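Local coordinates for ancestral congerin Con-anc (PDB 3AJY), which probably acts as a beta-galactoside-binding lectin of the galectin family, a reconstructed ancestor of the fish congerins that recognises galactose-containing sugars, at residues N62-Q73 / L107-K115. Residues are numbered along the deposited sequence; the frame is centred on the assembly and turned at random.
With GAL (beta-D-galactopyranose), chain C; BGC (beta-D-glucopyranose), chain B.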
loop_
_atom_site.group_PDB
_atom_site.type_symbol
_atom_site.label_atom_id
_atom_site.label_comp_id
_atom_site.label_asym_id
_atom_site.label_seq_id
_atom_site.Cartn_x
_atom_site.Cartn_y
_atom_site.Cartn_z
ATOM N N ASN A 62 -5.855 18.856 -10.149
ATOM C CA ASN A 62 -6.073 18.749 -11.579
ATOM C C ASN A 62 -6.232 17.302 -11.935
ATOM O O ASN A 62 -5.959 16.435 -11.116
ATOM C CB ASN A 62 -4.883 19.369 -12.336
ATOM C CG ASN A 62 -5.243 19.796 -13.745
ATOM O OD1 ASN A 62 -6.332 19.488 -14.246
ATOM N ND2 ASN A 62 -4.308 20.498 -14.414
ATOM N N SER A 63 -6.658 17.045 -13.168
ATOM C CA SER A 63 -6.694 15.700 -13.710
ATOM C C SER A 63 -5.826 15.706 -14.950
ATOM O O SER A 63 -5.462 16.772 -15.452
ATOM C CB SER A 63 -8.124 15.275 -14.056
ATOM O OG SER A 63 -8.661 16.036 -15.133
ATOM N N MET A 64 -5.501 14.516 -15.433
ATOM C CA MET A 64 -4.640 14.385 -16.583
ATOM C C MET A 64 -5.128 13.283 -17.498
ATOM O O MET A 64 -5.648 12.259 -17.042
ATOM C CB MET A 64 -3.223 14.058 -16.142
ATOM C CG MET A 64 -2.231 14.167 -17.231
ATOM S SD MET A 64 -0.621 13.702 -16.654
ATOM C CE MET A 64 0.329 14.366 -18.035
ATOM N N VAL A 65 -4.933 13.525 -18.790
ATOM C CA VAL A 65 -5.167 12.575 -19.866
ATOM C C VAL A 65 -3.816 12.413 -20.629
ATOM O O VAL A 65 -2.881 13.203 -20.418
ATOM C CB VAL A 65 -6.363 13.119 -20.672
ATOM C CG1 VAL A 65 -6.138 13.144 -22.127
ATOM C CG2 VAL A 65 -7.677 12.381 -20.278
ATOM N N ASN A 66 -3.680 11.370 -21.443
ATOM C CA ASN A 66 -2.402 11.126 -22.117
ATOM C C ASN A 66 -1.931 12.401 -22.772
ATOM O O ASN A 66 -0.758 12.736 -22.701
ATOM C CB ASN A 66 -2.510 10.036 -23.186
ATOM C CG ASN A 66 -2.513 8.632 -22.614
ATOM O OD1 ASN A 66 -2.483 7.642 -23.373
ATOM N ND2 ASN A 66 -2.548 8.520 -21.289
ATOM N N SER A 67 -2.871 13.146 -23.337
ATOM C CA SER A 67 -2.558 14.327 -24.142
ATOM C C SER A 67 -2.057 15.523 -23.353
ATOM O O SER A 67 -1.460 16.434 -23.918
ATOM C CB SER A 67 -3.788 14.763 -24.928
ATOM O OG SER A 67 -3.358 14.939 -26.247
ATOM N N GLY A 68 -2.356 15.552 -22.060
ATOM C CA GLY A 68 -1.964 16.674 -21.222
ATOM C C GLY A 68 -2.896 16.944 -20.056
ATOM O O GLY A 68 -3.959 16.308 -19.916
ATOM N N TRP A 69 -2.474 17.904 -19.230
ATOM C CA TRP A 69 -3.200 18.340 -18.040
ATOM C C TRP A 69 -4.501 19.048 -18.388
ATOM O O TRP A 69 -4.613 19.671 -19.448
ATOM C CB TRP A 69 -2.306 19.260 -17.201
ATOM C CG TRP A 69 -1.143 18.522 -16.572
ATOM C CD1 TRP A 69 0.173 18.537 -16.980
ATOM C CD2 TRP A 69 -1.198 17.660 -15.429
ATOM N NE1 TRP A 69 0.934 17.737 -16.151
ATOM C CE2 TRP A 69 0.115 17.185 -15.196
ATOM C CE3 TRP A 69 -2.234 17.244 -14.568
ATOM C CZ2 TRP A 69 0.416 16.307 -14.152
ATOM C CZ3 TRP A 69 -1.935 16.377 -13.542
ATOM C CH2 TRP A 69 -0.622 15.927 -13.324
ATOM N N GLU A 70 -5.485 18.959 -17.487
ATOM C CA GLU A 70 -6.766 19.617 -17.717
ATOM C C GLU A 70 -6.852 20.936 -16.953
ATOM O O GLU A 70 -5.828 21.585 -16.761
ATOM C CB GLU A 70 -7.936 18.658 -17.466
ATOM C CG GLU A 70 -7.909 17.456 -18.443
ATOM C CD GLU A 70 -9.257 17.169 -19.108
ATOM O OE1 GLU A 70 -9.716 16.011 -19.034
ATOM O OE2 GLU A 70 -9.862 18.095 -19.707
ATOM N N THR A 71 -8.041 21.352 -16.522
ATOM C CA THR A 71 -8.165 22.667 -15.864
ATOM C C THR A 71 -7.835 22.571 -14.381
ATOM O O THR A 71 -8.454 21.791 -13.666
ATOM C CB THR A 71 -9.569 23.282 -16.070
ATOM O OG1 THR A 71 -9.845 23.377 -17.476
ATOM C CG2 THR A 71 -9.671 24.681 -15.432
ATOM N N GLU A 72 -6.860 23.364 -13.931
ATOM C CA GLU A 72 -6.426 23.381 -12.524
ATOM C C GLU A 72 -7.446 24.038 -11.598
ATOM O O GLU A 72 -8.195 24.918 -12.006
ATOM C CB GLU A 72 -5.077 24.103 -12.354
ATOM C CG GLU A 72 -4.001 23.659 -13.336
ATOM C CD GLU A 72 -2.666 24.377 -13.163
ATOM O OE1 GLU A 72 -2.644 25.614 -13.000
ATOM O OE2 GLU A 72 -1.630 23.694 -13.196
ATOM N N GLN A 73 -7.457 23.582 -10.350
ATOM C CA GLN A 73 -8.179 24.231 -9.254
ATOM C C GLN A 73 -7.163 24.475 -8.148
ATOM O O GLN A 73 -6.176 23.737 -8.033
ATOM C CB GLN A 73 -9.327 23.353 -8.739
ATOM C CG GLN A 73 -10.320 22.977 -9.836
ATOM C CD GLN A 73 -11.685 22.507 -9.313
ATOM O OE1 GLN A 73 -11.879 22.269 -8.104
ATOM N NE2 GLN A 73 -12.637 22.366 -10.240
ATOM N N LEU A 107 -11.086 19.349 1.028
ATOM C CA LEU A 107 -11.166 19.791 -0.353
ATOM C C LEU A 107 -12.074 18.862 -1.135
ATOM O O LEU A 107 -12.327 17.731 -0.721
ATOM C CB LEU A 107 -9.775 19.783 -1.012
ATOM C CG LEU A 107 -8.626 20.548 -0.362
ATOM C CD1 LEU A 107 -7.431 20.551 -1.309
ATOM C CD2 LEU A 107 -9.047 21.969 -0.042
ATOM N N GLU A 108 -12.546 19.351 -2.279
ATOM C CA GLU A 108 -13.322 18.550 -3.206
ATOM C C GLU A 108 -12.860 18.829 -4.624
ATOM O O GLU A 108 -12.393 19.923 -4.935
ATOM C CB GLU A 108 -14.813 18.861 -3.070
ATOM C CG GLU A 108 -15.373 18.569 -1.698
ATOM C CD GLU A 108 -16.875 18.825 -1.606
ATOM O OE1 GLU A 108 -17.456 18.446 -0.562
ATOM O OE2 GLU A 108 -17.458 19.395 -2.566
ATOM N N PHE A 109 -13.015 17.835 -5.483
ATOM C CA PHE A 109 -12.578 17.917 -6.869
ATOM C C PHE A 109 -13.498 17.042 -7.682
ATOM O O PHE A 109 -13.780 15.915 -7.292
ATOM C CB PHE A 109 -11.117 17.439 -7.005
ATOM C CG PHE A 109 -10.497 17.735 -8.361
ATOM C CD1 PHE A 109 -10.162 19.032 -8.714
ATOM C CD2 PHE A 109 -10.241 16.711 -9.260
ATOM C CE1 PHE A 109 -9.594 19.320 -9.952
ATOM C CE2 PHE A 109 -9.673 16.978 -10.515
ATOM C CZ PHE A 109 -9.353 18.288 -10.857
ATOM N N PRO A 110 -13.989 17.555 -8.812
ATOM C CA PRO A 110 -14.801 16.740 -9.710
ATOM C C PRO A 110 -14.189 15.402 -10.142
ATOM O O PRO A 110 -12.992 15.312 -10.447
ATOM C CB PRO A 110 -15.014 17.644 -10.933
ATOM C CG PRO A 110 -14.057 18.800 -10.771
ATOM C CD PRO A 110 -13.841 18.940 -9.297
ATOM N N ASN A 111 -15.035 14.376 -10.163
ATOM C CA ASN A 111 -14.715 13.094 -10.770
ATOM C C ASN A 111 -14.960 13.168 -12.298
ATOM O O ASN A 111 -15.951 12.645 -12.820
ATOM C CB ASN A 111 -15.522 11.987 -10.077
ATOM C CG ASN A 111 -15.029 10.579 -10.409
ATOM O OD1 ASN A 111 -15.419 9.608 -9.743
ATOM N ND2 ASN A 111 -14.199 10.450 -11.445
ATOM N N ARG A 112 -14.034 13.819 -13.004
ATOM C CA ARG A 112 -14.212 14.182 -14.428
ATOM C C ARG A 112 -14.390 12.999 -15.386
ATOM O O ARG A 112 -15.085 13.107 -16.416
ATOM C CB ARG A 112 -13.064 15.074 -14.906
ATOM C CG ARG A 112 -13.043 16.454 -14.271
ATOM C CD ARG A 112 -11.701 17.156 -14.477
ATOM N NE ARG A 112 -11.747 18.545 -14.016
ATOM C CZ ARG A 112 -10.701 19.363 -13.959
ATOM N NH1 ARG A 112 -9.494 18.940 -14.333
ATOM N NH2 ARG A 112 -10.856 20.600 -13.523
ATOM N N TYR A 113 -13.768 11.870 -15.069
ATOM C CA TYR A 113 -13.875 10.723 -15.957
ATOM C C TYR A 113 -14.833 9.670 -15.391
ATOM O O TYR A 113 -14.897 8.543 -15.879
ATOM C CB TYR A 113 -12.481 10.170 -16.319
ATOM C CG TYR A 113 -11.484 11.298 -16.596
ATOM C CD1 TYR A 113 -10.359 11.466 -15.791
ATOM C CD2 TYR A 113 -11.705 12.223 -17.635
ATOM C CE1 TYR A 113 -9.455 12.514 -16.031
ATOM C CE2 TYR A 113 -10.810 13.292 -17.876
ATOM C CZ TYR A 113 -9.685 13.420 -17.066
ATOM O OH TYR A 113 -8.783 14.459 -17.249
ATOM N N LYS A 114 -15.615 10.071 -14.383
ATOM C CA LYS A 114 -16.695 9.234 -13.864
ATOM C C LYS A 114 -16.182 7.852 -13.499
ATOM O O LYS A 114 -16.808 6.833 -13.799
ATOM C CB LYS A 114 -17.832 9.160 -14.890
ATOM C CG LYS A 114 -18.412 10.545 -15.218
ATOM C CD LYS A 114 -19.523 10.500 -16.257
ATOM C CE LYS A 114 -20.180 11.878 -16.377
ATOM N NZ LYS A 114 -21.638 11.810 -16.711
ATOM N N LYS A 115 -15.012 7.826 -12.862
ATOM C CA LYS A 115 -14.381 6.588 -12.435
ATOM C C LYS A 115 -15.070 6.045 -11.175
ATOM O O LYS A 115 -15.485 6.818 -10.321
ATOM C CB LYS A 115 -12.889 6.817 -12.196
ATOM C CG LYS A 115 -12.094 7.043 -13.495
ATOM C CD LYS A 115 -12.158 5.783 -14.369
ATOM C CE LYS A 115 -11.749 6.059 -15.808
ATOM N NZ LYS A 115 -10.291 6.331 -15.937
HETATM C C1 GAL C . 2.188 21.931 -14.143
HETATM C C2 GAL C . 3.303 21.057 -13.579
HETATM C C3 GAL C . 2.887 19.588 -13.552
HETATM C C4 GAL C . 1.526 19.441 -12.858
HETATM C C5 GAL C . 0.493 20.364 -13.513
HETATM C C6 GAL C . -0.904 20.284 -12.874
HETATM O O2 GAL C . 4.462 21.213 -14.363
HETATM O O3 GAL C . 3.882 18.864 -12.853
HETATM O O4 GAL C . 1.661 19.753 -11.484
HETATM O O5 GAL C . 0.951 21.702 -13.481
HETATM O O6 GAL C . -1.822 21.079 -13.614
HETATM C C2 BGC B . 0.682 26.461 -14.340
HETATM C C3 BGC B . 1.359 25.275 -13.670
HETATM C C4 BGC B . 1.795 24.205 -14.687
HETATM C C5 BGC B . 2.592 24.898 -15.802
HETATM C C6 BGC B . 3.116 23.996 -16.918
HETATM C C1 BGC B . 1.584 26.949 -15.466
HETATM O O1 BGC B . 0.938 27.984 -16.141
HETATM O O2 BGC B . 0.484 27.497 -13.399
HETATM O O3 BGC B . 0.449 24.769 -12.737
HETATM O O4 BGC B . 2.634 23.287 -14.022
HETATM O O5 BGC B . 1.777 25.888 -16.374
HETATM O O6 BGC B . 2.009 23.321 -17.471
HETATM O O HOH W 1 -14.381 21.845 -6.947
#
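Asn-62 meets Arg-112 through its amide oxygen: OD1 takes a hydrogen bond from NH1, which lies in the carbonyl plane, with the amide and guanidinium planes perpendicular, and another from Ser-63 N; ND2 gives one to Glu-70 O and a nearly straight one (166°) to O6 of the bound galactose, 2.7 Å away. Arg-112 is thus a second-shell residue, helping to hold the amide that reads the sugar. The backbone of Asn-62 also touches Phe-109, CA to CZ 3.4 Å, and that same CZ sits over the centre of the Arg-112 guanidinium. Next, Ser-63 OG, turned between its backbone N and carbonyl carbon (chi1 67°), accepts from Arg-112 NH1 at 3.1 Å and donates to Tyr-113 OH at 2.6 Å. Val-65 CG2 adds an apolar touch to the phenol. Tyr-113 OH passes the chain on to Glu-70 OE1, 2.5 Å off, reaching it on its anti side, with OE1 at the ring edge. The carbonyl O of Thr-71 accepts a hydrogen bond from Arg-112 NH2 at 2.7 Å, practically in the guanidinium plane; with Asn-62 OD1 and Ser-63 OG it puts three oxygens at the edge of the guanidinium, which should hold that group's rotation. Glu-72 OE2 accepts a hydrogen bond from galactose O6. Last, Gln-73 leans its side chain on Phe-109, amide and ring planes 72° apart, and NE2 reaches Pro-110 CD at 3.8 Å. The contact bridges the two sheets of the galectin sandwich: Phe-109, on edge strand 106-110, packs against Leu-44 of strand 41-52 and Leu-61 of strand 58-65, while the turn after it reaches the hairpin of strands 58-65 and 68-75.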